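Crov588 (Cafeteriavirus, PDB 6NYR) is of unknown function but folds into a circular leucine-rich-repeat solenoid built from FNIP repeats, an architecture that often mediates protein binding in related proteins. Local coordinates at residues T77-G82 and L100-G105; L121-F126 and G142-T147; N427-L432 and D449-L454; Q440-N445 and E466-N471. One frame throughout, in Å; residues are numbered along the deposited sequence.

Contact 1. Residues T77-G82 and L100-G105; sequences TEIYYG and LKLKLG
Glu78 and Lys101 run side by side on one face of two parallel strands, pointing the same way. Both carry CG anti to the carbonyl carbon and continue extended, so Glu78 OE2 rests against the methylenes of Lys101, 3.7 Å from Lys101 CD. Glu78 OE2 stays 4.3 Å from Lys101 NZ, too far for a salt bridge, though the opposite charges probably attract. Tyr80 lies along the same lysine, its OH 3.5 Å from Lys101 CB, and donates a 2.6 Å hydrogen bond to Glu78 OE1, meeting it from above the carboxylate plane; the bond ties the phenol to the carboxylate. Lys103 crosses Tyr80 at about a right angle, with CB at the ring edge. Its chain then bends at chi4 (-62°), bringing NZ to two carbonyls, Tyr81 O at 3.0 Å and Leu104 O, while Asp106 adds a salt bridge. The buried face is apolar: Ile79 CG2 meets Leu102 CD1 at 3.8 Å, the two side chains pointing the same way. Between the backbones, Thr77 O accepts from both Leu100 N and Lys101 N, and alternating bonds continue to Tyr81 N. Strand 56-58 flanks this pair beside 78-80, strand 123-125 flanks it beside 101-103, and the short helix 89-93 lies on the connection between the two paired strands.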
# COMPACT_ATOMS: atom_id res chain seq x y z
N THR A 77 -24.22 -7.90 18.17
CA THR A 77 -23.53 -9.16 17.93
C THR A 77 -22.02 -9.07 18.08
O THR A 77 -21.37 -10.11 18.24
CB THR A 77 -23.84 -9.69 16.51
OG1 THR A 77 -23.44 -8.71 15.55
CG2 THR A 77 -25.32 -9.99 16.37
N GLU A 78 -21.45 -7.87 18.05
CA GLU A 78 -20.01 -7.69 18.11
C GLU A 78 -19.69 -6.43 18.89
O GLU A 78 -20.36 -5.41 18.72
CB GLU A 78 -19.39 -7.59 16.71
CG GLU A 78 -19.90 -8.61 15.74
CD GLU A 78 -19.13 -8.61 14.42
OE1 GLU A 78 -18.12 -7.89 14.33
OE2 GLU A 78 -19.56 -9.31 13.48
N ILE A 79 -18.68 -6.50 19.75
CA ILE A 79 -18.13 -5.31 20.38
C ILE A 79 -16.67 -5.56 20.71
O ILE A 79 -16.30 -6.62 21.23
CB ILE A 79 -18.92 -4.90 21.65
CG1 ILE A 79 -18.40 -3.54 22.14
CG2 ILE A 79 -18.77 -5.94 22.74
CD1 ILE A 79 -19.30 -2.86 23.13
N TYR A 80 -15.84 -4.57 20.41
CA TYR A 80 -14.39 -4.65 20.59
C TYR A 80 -13.93 -3.46 21.41
O TYR A 80 -14.13 -2.31 21.00
CB TYR A 80 -13.69 -4.69 19.24
CG TYR A 80 -14.29 -5.70 18.28
CD1 TYR A 80 -13.78 -6.98 18.18
CD2 TYR A 80 -15.37 -5.36 17.47
CE1 TYR A 80 -14.32 -7.91 17.31
CE2 TYR A 80 -15.93 -6.28 16.60
CZ TYR A 80 -15.40 -7.55 16.52
OH TYR A 80 -15.94 -8.47 15.66
N TYR A 81 -13.34 -3.73 22.57
CA TYR A 81 -12.91 -2.68 23.48
C TYR A 81 -11.42 -2.40 23.33
O TYR A 81 -10.66 -3.18 22.75
CB TYR A 81 -13.24 -3.05 24.93
CG TYR A 81 -14.71 -3.02 25.29
CD1 TYR A 81 -15.37 -1.82 25.47
CD2 TYR A 81 -15.43 -4.20 25.46
CE1 TYR A 81 -16.71 -1.78 25.80
CE2 TYR A 81 -16.77 -4.17 25.79
CZ TYR A 81 -17.40 -2.95 25.96
OH TYR A 81 -18.74 -2.91 26.29
N GLY A 82 -11.00 -1.26 23.91
CA GLY A 82 -9.68 -0.72 23.69
C GLY A 82 -8.78 -0.80 24.91
O GLY A 82 -9.00 -1.60 25.83
N LEU A 100 -21.91 -12.39 19.59
CA LEU A 100 -21.15 -13.44 18.93
C LEU A 100 -19.65 -13.21 18.94
O LEU A 100 -18.89 -14.18 18.98
CB LEU A 100 -21.60 -13.56 17.47
CG LEU A 100 -23.06 -13.95 17.24
CD1 LEU A 100 -23.43 -13.79 15.78
CD2 LEU A 100 -23.29 -15.38 17.70
N LYS A 101 -19.21 -11.95 18.93
CA LYS A 101 -17.80 -11.61 18.81
C LYS A 101 -17.46 -10.56 19.85
O LYS A 101 -18.17 -9.56 19.99
CB LYS A 101 -17.51 -11.10 17.40
CG LYS A 101 -17.94 -12.07 16.31
CD LYS A 101 -17.22 -11.79 15.01
CE LYS A 101 -17.63 -12.77 13.93
NZ LYS A 101 -16.88 -12.53 12.66
N LEU A 102 -16.38 -10.79 20.58
CA LEU A 102 -16.03 -9.95 21.71
C LEU A 102 -14.53 -9.85 21.85
O LEU A 102 -13.84 -10.87 21.87
CB LEU A 102 -16.64 -10.51 23.00
CG LEU A 102 -16.17 -9.95 24.34
CD1 LEU A 102 -16.61 -8.51 24.53
CD2 LEU A 102 -16.68 -10.84 25.47
N LYS A 103 -14.04 -8.62 21.97
CA LYS A 103 -12.70 -8.36 22.48
C LYS A 103 -12.83 -7.61 23.80
O LYS A 103 -13.43 -6.53 23.85
CB LYS A 103 -11.83 -7.56 21.51
CG LYS A 103 -10.43 -7.32 22.08
CD LYS A 103 -9.61 -6.36 21.25
CE LYS A 103 -8.31 -5.99 21.97
NZ LYS A 103 -8.55 -5.30 23.27
N LEU A 104 -12.28 -8.19 24.86
CA LEU A 104 -12.30 -7.56 26.17
C LEU A 104 -11.34 -6.38 26.22
O LEU A 104 -10.38 -6.28 25.46
CB LEU A 104 -11.92 -8.58 27.24
CG LEU A 104 -12.85 -9.78 27.37
CD1 LEU A 104 -12.24 -10.86 28.24
CD2 LEU A 104 -14.20 -9.34 27.91
N GLY A 105 -11.64 -5.45 27.13
CA GLY A 105 -10.71 -4.36 27.39
C GLY A 105 -9.37 -4.86 27.89
O GLY A 105 -9.27 -5.95 28.47

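Contact 2. Residues L121-F126 and G142-T147; sequences LTHLTF and GLTHLT
Hydrogen bonding between these two repeats centres on Thr122 O, which accepts three donors. His145 N approaches nearly along the C=O axis, Thr144 N lies in the carbonyl plane on a lone pair, and Thr144 OG1 reaches Thr122 O from above that plane, 2.9 Å away. The hydroxyl is placed there by its crowded position between the backbone N and the carbonyl carbon (chi1 56°). Farther along, Leu124 N to His145 O is almost straight, 176° at the hydrogen, and Thr147 N and Phe126 N continue the parallel pairing.

Aromatic contact is provided by His123 and His145, whose rings form an offset stack with centroids 4.2 Å apart and planes at 10°. His123 NE2 sits over the face of the His145 ring toward its rim, and His145 CB lies over the His123 face in a CH-pi contact. Each ring is held in its rotation by ND1, which donates in the ring plane to the preceding threonine: His123 to Thr122 OG1, itself also hydrogen-bonded to Leu100 O, and His145 to Thr144 OG1, at 3.0 Å in the latter pair.

Apolar packing fills the other face. Leu124 CD2 meets Leu146 CD1 at 3.9 Å, Leu143 CD1 comes up under Leu124 CB, and Phe126 CE2 touches the same Leu146 methyl as the two side chains cross obliquely.

Strand 101-103 borders 123-125, and strand 167-169 borders 145-147; there the histidine stack continues onto His167, while Phe126 stacks on Phe130 and also meets Phe148.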
# COMPACT_ATOMS: atom_id res chain seq x y z
N LEU A 121 -21.39 -17.06 22.18
CA LEU A 121 -20.23 -16.39 21.60
C LEU A 121 -19.42 -17.33 20.72
O LEU A 121 -19.24 -18.50 21.03
CB LEU A 121 -19.35 -15.85 22.73
CG LEU A 121 -18.38 -14.72 22.43
CD1 LEU A 121 -19.13 -13.41 22.33
CD2 LEU A 121 -17.32 -14.66 23.52
N THR A 122 -18.93 -16.78 19.61
CA THR A 122 -18.09 -17.54 18.69
C THR A 122 -16.67 -17.00 18.57
O THR A 122 -15.76 -17.76 18.23
CB THR A 122 -18.72 -17.55 17.28
OG1 THR A 122 -19.10 -16.21 16.91
CG2 THR A 122 -19.94 -18.45 17.23
N HIS A 123 -16.46 -15.71 18.83
CA HIS A 123 -15.16 -15.07 18.67
C HIS A 123 -14.81 -14.35 19.96
O HIS A 123 -15.51 -13.41 20.35
CB HIS A 123 -15.17 -14.10 17.48
CG HIS A 123 -15.22 -14.77 16.15
ND1 HIS A 123 -16.26 -15.58 15.76
CD2 HIS A 123 -14.36 -14.73 15.10
CE1 HIS A 123 -16.04 -16.03 14.53
NE2 HIS A 123 -14.89 -15.52 14.11
N LEU A 124 -13.74 -14.80 20.62
CA LEU A 124 -13.28 -14.20 21.86
C LEU A 124 -11.82 -13.80 21.72
O LEU A 124 -10.99 -14.59 21.27
CB LEU A 124 -13.45 -15.16 23.04
CG LEU A 124 -12.88 -14.67 24.37
CD1 LEU A 124 -13.50 -13.35 24.77
CD2 LEU A 124 -13.09 -15.72 25.46
N THR A 125 -11.51 -12.56 22.11
CA THR A 125 -10.15 -12.05 22.14
C THR A 125 -9.90 -11.41 23.50
O THR A 125 -10.66 -10.52 23.91
CB THR A 125 -9.90 -11.04 21.02
OG1 THR A 125 -10.01 -11.70 19.75
CG2 THR A 125 -8.52 -10.40 21.16
N PHE A 126 -8.86 -11.86 24.20
CA PHE A 126 -8.54 -11.31 25.51
C PHE A 126 -7.72 -10.03 25.38
O PHE A 126 -6.98 -9.83 24.41
CB PHE A 126 -7.77 -12.33 26.36
CG PHE A 126 -8.64 -13.38 26.99
CD1 PHE A 126 -9.36 -13.11 28.14
CD2 PHE A 126 -8.74 -14.64 26.43
CE1 PHE A 126 -10.16 -14.07 28.73
CE2 PHE A 126 -9.54 -15.61 27.01
CZ PHE A 126 -10.25 -15.33 28.16
N GLY A 142 -19.64 -23.09 22.05
CA GLY A 142 -19.53 -23.07 20.60
C GLY A 142 -18.48 -22.09 20.09
O GLY A 142 -18.58 -21.62 18.95
N LEU A 143 -17.49 -21.77 20.91
CA LEU A 143 -16.43 -20.87 20.48
C LEU A 143 -15.67 -21.47 19.30
O LEU A 143 -15.34 -22.66 19.29
CB LEU A 143 -15.45 -20.62 21.63
CG LEU A 143 -15.26 -19.23 22.24
CD1 LEU A 143 -13.78 -19.12 22.70
CD2 LEU A 143 -15.62 -18.08 21.35
N THR A 144 -15.38 -20.63 18.31
CA THR A 144 -14.58 -21.02 17.15
C THR A 144 -13.24 -20.31 17.09
O THR A 144 -12.25 -20.91 16.67
CB THR A 144 -15.35 -20.74 15.85
OG1 THR A 144 -15.73 -19.35 15.81
CG2 THR A 144 -16.59 -21.61 15.77
N HIS A 145 -13.17 -19.04 17.49
CA HIS A 145 -11.95 -18.24 17.39
C HIS A 145 -11.58 -17.74 18.78
O HIS A 145 -12.38 -17.06 19.43
CB HIS A 145 -12.14 -17.08 16.41
CG HIS A 145 -12.21 -17.51 14.98
ND1 HIS A 145 -13.19 -18.35 14.50
CD2 HIS A 145 -11.41 -17.23 13.92
CE1 HIS A 145 -12.99 -18.56 13.21
NE2 HIS A 145 -11.92 -17.90 12.83
N LEU A 146 -10.37 -18.07 19.22
CA LEU A 146 -9.86 -17.64 20.51
C LEU A 146 -8.46 -17.06 20.35
O LEU A 146 -7.57 -17.72 19.81
CB LEU A 146 -9.82 -18.80 21.51
CG LEU A 146 -9.22 -18.45 22.88
CD1 LEU A 146 -10.10 -17.43 23.59
CD2 LEU A 146 -9.03 -19.70 23.71
N THR A 147 -8.28 -15.82 20.82
CA THR A 147 -7.00 -15.13 20.75
C THR A 147 -6.64 -14.63 22.14
O THR A 147 -7.46 -13.96 22.79
CB THR A 147 -7.06 -13.95 19.77
OG1 THR A 147 -7.41 -14.43 18.46
CG2 THR A 147 -5.72 -13.22 19.70
O HOH W 1 -10.72 -14.56 17.86

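Contact 3. Residues N427-L432 and D449-L454; sequences NGLVHL and DSLTHL
Two successive repeats of the leucine-rich solenoid meet here where the chain turns into its short parallel strands, and Leu429, His431 and Leu432 have their counterparts one repeat on in Leu451, His453 and Leu454. The turn is held by Ser450, whose CB points toward 427-432. With OG in the crowded position between the backbone N and the carbonyl carbon (chi1 63°), the hydroxyl accepts from Gly428 N at 2.8 Å and donates to Leu429 O at 2.9 Å, from above that carbonyl plane. One side chain serves two backbone groups of the preceding repeat. Gly428 has positive phi (119°), at which a CB would jam against the carbonyl of Asn427.

Next along the chain, Val430 O is gripped by two amides: His453 N comes nearly along the C=O axis, and Thr452 N lies in the carbonyl plane on a lone pair. Leu432 N to His453 O then carries the pairing into the strands.

On the histidine face, His431 NE2 stands 3.3 Å above the centre of the His453 ring, and the two planes are inclined at 31°. His431 CD2 also touches His453 CB. On the opposite face Leu451 CD1 touches both Leu429 CD2 and Leu432 CB, 3.7 Å from each, while Leu454 CD1 lies beside Leu432 CG.

Tyr475 takes up the ring row beyond His453, and a glycerol, probably from the crystallisation liquor, lies near that imidazole. Here that row lines the concave inner surface of the ring; stacked leucines inside the coil and short parallel strands are the signature of a leucine-rich-repeat solenoid.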
# COMPACT_ATOMS: atom_id res chain seq x y z
N ASN A 427 12.70 -3.36 -31.42
CA ASN A 427 11.35 -3.04 -31.87
C ASN A 427 10.37 -3.91 -31.11
O ASN A 427 10.48 -5.14 -31.11
CB ASN A 427 11.22 -3.27 -33.37
CG ASN A 427 11.95 -2.22 -34.18
OD1 ASN A 427 11.77 -1.02 -33.98
ND2 ASN A 427 12.79 -2.68 -35.11
N GLY A 428 9.41 -3.28 -30.44
CA GLY A 428 8.52 -3.94 -29.51
C GLY A 428 8.60 -3.43 -28.09
O GLY A 428 7.68 -3.66 -27.30
N LEU A 429 9.68 -2.73 -27.74
CA LEU A 429 9.80 -2.15 -26.41
C LEU A 429 8.68 -1.15 -26.18
O LEU A 429 8.43 -0.27 -27.01
CB LEU A 429 11.15 -1.48 -26.24
CG LEU A 429 11.54 -1.16 -24.79
CD1 LEU A 429 11.90 -2.46 -24.08
CD2 LEU A 429 12.68 -0.17 -24.72
N VAL A 430 7.99 -1.28 -25.05
CA VAL A 430 6.87 -0.43 -24.70
C VAL A 430 7.24 0.56 -23.60
O VAL A 430 6.85 1.73 -23.65
CB VAL A 430 5.66 -1.29 -24.29
CG1 VAL A 430 4.49 -0.41 -23.86
CG2 VAL A 430 5.25 -2.21 -25.43
N HIS A 431 7.99 0.10 -22.59
CA HIS A 431 8.36 0.93 -21.45
C HIS A 431 9.87 1.03 -21.36
O HIS A 431 10.56 -0.00 -21.29
CB HIS A 431 7.79 0.36 -20.14
CG HIS A 431 6.34 0.63 -19.94
ND1 HIS A 431 5.35 -0.13 -20.52
CD2 HIS A 431 5.70 1.58 -19.21
CE1 HIS A 431 4.17 0.34 -20.17
NE2 HIS A 431 4.35 1.38 -19.38
N LEU A 432 10.38 2.25 -21.34
CA LEU A 432 11.81 2.50 -21.20
C LEU A 432 12.02 3.53 -20.10
O LEU A 432 11.43 4.61 -20.14
CB LEU A 432 12.43 2.99 -22.51
CG LEU A 432 13.92 3.33 -22.43
CD1 LEU A 432 14.69 2.15 -21.84
CD2 LEU A 432 14.46 3.70 -23.79
N ASP A 449 9.83 2.83 -32.45
CA ASP A 449 8.54 3.48 -32.63
C ASP A 449 7.43 2.80 -31.83
O ASP A 449 6.39 3.42 -31.60
CB ASP A 449 8.18 3.51 -34.12
CG ASP A 449 8.97 4.57 -34.88
OD1 ASP A 449 9.08 5.71 -34.37
OD2 ASP A 449 9.48 4.27 -35.98
N SER A 450 7.64 1.56 -31.40
CA SER A 450 6.64 0.87 -30.58
C SER A 450 6.53 1.47 -29.18
O SER A 450 5.49 1.31 -28.53
CB SER A 450 6.98 -0.62 -30.48
OG SER A 450 8.23 -0.81 -29.83
N LEU A 451 7.57 2.14 -28.71
CA LEU A 451 7.61 2.65 -27.35
C LEU A 451 6.47 3.62 -27.07
O LEU A 451 6.17 4.50 -27.88
CB LEU A 451 8.95 3.34 -27.10
CG LEU A 451 9.43 3.53 -25.67
CD1 LEU A 451 9.94 2.23 -25.10
CD2 LEU A 451 10.51 4.61 -25.61
N THR A 452 5.83 3.45 -25.92
CA THR A 452 4.79 4.35 -25.46
C THR A 452 5.16 5.15 -24.22
O THR A 452 4.70 6.28 -24.07
CB THR A 452 3.49 3.57 -25.18
OG1 THR A 452 3.74 2.58 -24.18
CG2 THR A 452 2.98 2.91 -26.45
N HIS A 453 5.97 4.59 -23.32
CA HIS A 453 6.34 5.27 -22.09
C HIS A 453 7.84 5.49 -22.04
O HIS A 453 8.61 4.53 -22.17
CB HIS A 453 5.90 4.48 -20.86
CG HIS A 453 4.43 4.48 -20.62
ND1 HIS A 453 3.84 4.94 -19.47
CD2 HIS A 453 3.42 4.12 -21.44
CE1 HIS A 453 2.52 4.80 -19.57
NE2 HIS A 453 2.25 4.26 -20.74
N LEU A 454 8.24 6.74 -21.83
CA LEU A 454 9.65 7.10 -21.70
C LEU A 454 9.81 8.06 -20.54
O LEU A 454 9.10 9.07 -20.46
CB LEU A 454 10.17 7.74 -23.00
CG LEU A 454 11.60 8.28 -22.98
CD1 LEU A 454 12.61 7.20 -22.70
CD2 LEU A 454 11.90 8.97 -24.31

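Contact 4. Residues Q440-N445 and E466-N471; sequences QEIVEN and ENVLPN
Val468 makes the close half of this meeting between two irregular loops, and Glu444 with Asn467 makes the open half. The valine is buried, with CG1 anti to its backbone N (chi1 170°). That methyl lies 3.4 Å from Ile442 O and 4.0 Å from Ile442 CG2, the two side chains crossing at about a right angle. Ile442 CB points toward 466-471, while Val468 CG2 reaches over the backbone to the carbonyl carbon of Val443, so the valine packs on main chain as much as on a side chain.

Toward solvent the fit loosens. Glu444 CB touches Asn467 O at 3.3 Å, and its carboxylate crosses the Asn467 amide with the planes 85° apart; Glu444 OE1 and Asn467 ND2 are 3.5 Å from each other. A water joins the backbones, donating to Asn467 O at 3.2 Å and accepting only weakly from Asn445 N. Asn445 and Asn467 both have positive phi, turning the chain at equivalent points.

Such stacked loops, with an aliphatic residue turned inward and polar residues outward, are typical of the outer, non-strand side of a leucine-rich-repeat solenoid.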
# COMPACT_ATOMS: atom_id res chain seq x y z
N GLN A 440 23.39 10.69 -22.02
CA GLN A 440 24.01 10.58 -23.33
C GLN A 440 23.03 11.03 -24.40
O GLN A 440 21.81 10.99 -24.22
CB GLN A 440 24.47 9.14 -23.61
CG GLN A 440 25.39 8.55 -22.56
CD GLN A 440 26.74 9.24 -22.50
OE1 GLN A 440 27.19 9.83 -23.49
NE2 GLN A 440 27.39 9.17 -21.35
N GLU A 441 23.57 11.45 -25.54
CA GLU A 441 22.73 11.92 -26.63
C GLU A 441 21.84 10.79 -27.14
O GLU A 441 22.26 9.63 -27.19
CB GLU A 441 23.59 12.45 -27.78
CG GLU A 441 24.23 13.80 -27.53
CD GLU A 441 25.10 14.25 -28.70
OE1 GLU A 441 24.75 13.93 -29.86
OE2 GLU A 441 26.13 14.91 -28.45
N ILE A 442 20.62 11.13 -27.52
CA ILE A 442 19.70 10.20 -28.17
C ILE A 442 19.38 10.78 -29.55
O ILE A 442 18.60 11.73 -29.67
CB ILE A 442 18.43 9.94 -27.36
CG1 ILE A 442 18.82 9.47 -25.96
CG2 ILE A 442 17.55 8.91 -28.04
CD1 ILE A 442 17.67 8.90 -25.16
N VAL A 443 19.99 10.21 -30.58
CA VAL A 443 19.77 10.62 -31.97
C VAL A 443 18.56 9.86 -32.50
O VAL A 443 17.91 9.12 -31.76
CB VAL A 443 21.03 10.37 -32.82
CG1 VAL A 443 22.23 11.07 -32.18
CG2 VAL A 443 21.29 8.89 -32.97
N GLU A 444 18.25 10.02 -33.79
CA GLU A 444 17.04 9.41 -34.30
C GLU A 444 17.26 7.95 -34.66
O GLU A 444 18.39 7.47 -34.78
CB GLU A 444 16.50 10.18 -35.51
CG GLU A 444 17.45 10.30 -36.69
CD GLU A 444 16.86 11.14 -37.81
OE1 GLU A 444 15.81 10.74 -38.36
OE2 GLU A 444 17.44 12.19 -38.14
N ASN A 445 16.15 7.23 -34.83
CA ASN A 445 16.13 5.80 -35.09
C ASN A 445 16.80 5.00 -33.98
O ASN A 445 17.25 3.86 -34.20
CB ASN A 445 16.78 5.48 -36.45
CG ASN A 445 16.02 6.10 -37.61
OD1 ASN A 445 16.55 6.97 -38.31
ND2 ASN A 445 14.78 5.67 -37.81
N GLU A 466 14.43 16.48 -34.02
CA GLU A 466 13.28 15.98 -34.75
C GLU A 466 13.33 14.47 -34.95
O GLU A 466 14.40 13.86 -35.01
CB GLU A 466 13.18 16.65 -36.12
CG GLU A 466 13.01 18.15 -36.08
CD GLU A 466 12.64 18.73 -37.44
OE1 GLU A 466 11.79 18.13 -38.14
OE2 GLU A 466 13.20 19.78 -37.82
N ASN A 467 12.14 13.87 -35.08
CA ASN A 467 11.97 12.44 -35.35
C ASN A 467 12.86 11.57 -34.47
O ASN A 467 13.25 10.47 -34.85
CB ASN A 467 12.21 12.12 -36.83
CG ASN A 467 11.63 10.78 -37.25
OD1 ASN A 467 10.52 10.42 -36.85
ND2 ASN A 467 12.39 10.02 -38.04
N VAL A 468 13.18 12.07 -33.28
CA VAL A 468 13.88 11.25 -32.29
C VAL A 468 12.89 10.44 -31.46
O VAL A 468 13.08 9.25 -31.23
CB VAL A 468 14.75 12.15 -31.39
CG1 VAL A 468 15.29 11.35 -30.20
CG2 VAL A 468 15.89 12.76 -32.19
N LEU A 469 11.83 11.08 -31.00
CA LEU A 469 10.86 10.42 -30.14
C LEU A 469 9.98 9.49 -30.96
O LEU A 469 9.60 9.82 -32.09
CB LEU A 469 10.00 11.45 -29.41
CG LEU A 469 10.75 12.37 -28.45
CD1 LEU A 469 9.77 13.30 -27.74
CD2 LEU A 469 11.58 11.58 -27.44
N PRO A 470 9.67 8.31 -30.43
CA PRO A 470 8.90 7.33 -31.22
C PRO A 470 7.48 7.81 -31.49
O PRO A 470 6.91 8.64 -30.77
CB PRO A 470 8.90 6.07 -30.34
CG PRO A 470 9.29 6.53 -28.97
CD PRO A 470 10.13 7.76 -29.14
N ASN A 471 6.90 7.24 -32.55
CA ASN A 471 5.58 7.67 -33.01
C ASN A 471 4.48 7.33 -32.02
O ASN A 471 3.51 8.09 -31.91
CB ASN A 471 5.28 7.03 -34.37
CG ASN A 471 6.37 7.29 -35.40
OD1 ASN A 471 6.83 6.37 -36.08
ND2 ASN A 471 6.78 8.54 -35.52
O HOH W 2 12.83 7.32 -34.33

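Contacts 1, 2 and 3 all join neighbouring parallel strands or the turns leading into them, each with a buried leucine or isoleucine face and a partly exposed polar one; contact 4 joins loops on the outer rim, and most of its touching residues are exposed. Contacts 1 and 2, centres about 10 Å apart, are linked by the pairing of 101-103 with 123-125, one strand from each. Contact 3 stands across the ring, about 55 Å from contact 2 between centres, yet repeats its histidine pair and leucine rows. Contact 1 carries charged and phenolic groups on the corresponding face. Contact 4, joined to contact 3 through Asp449 OD1 and Asn471 N, exchanges dense backbone bonding for valine packing and a bridging water.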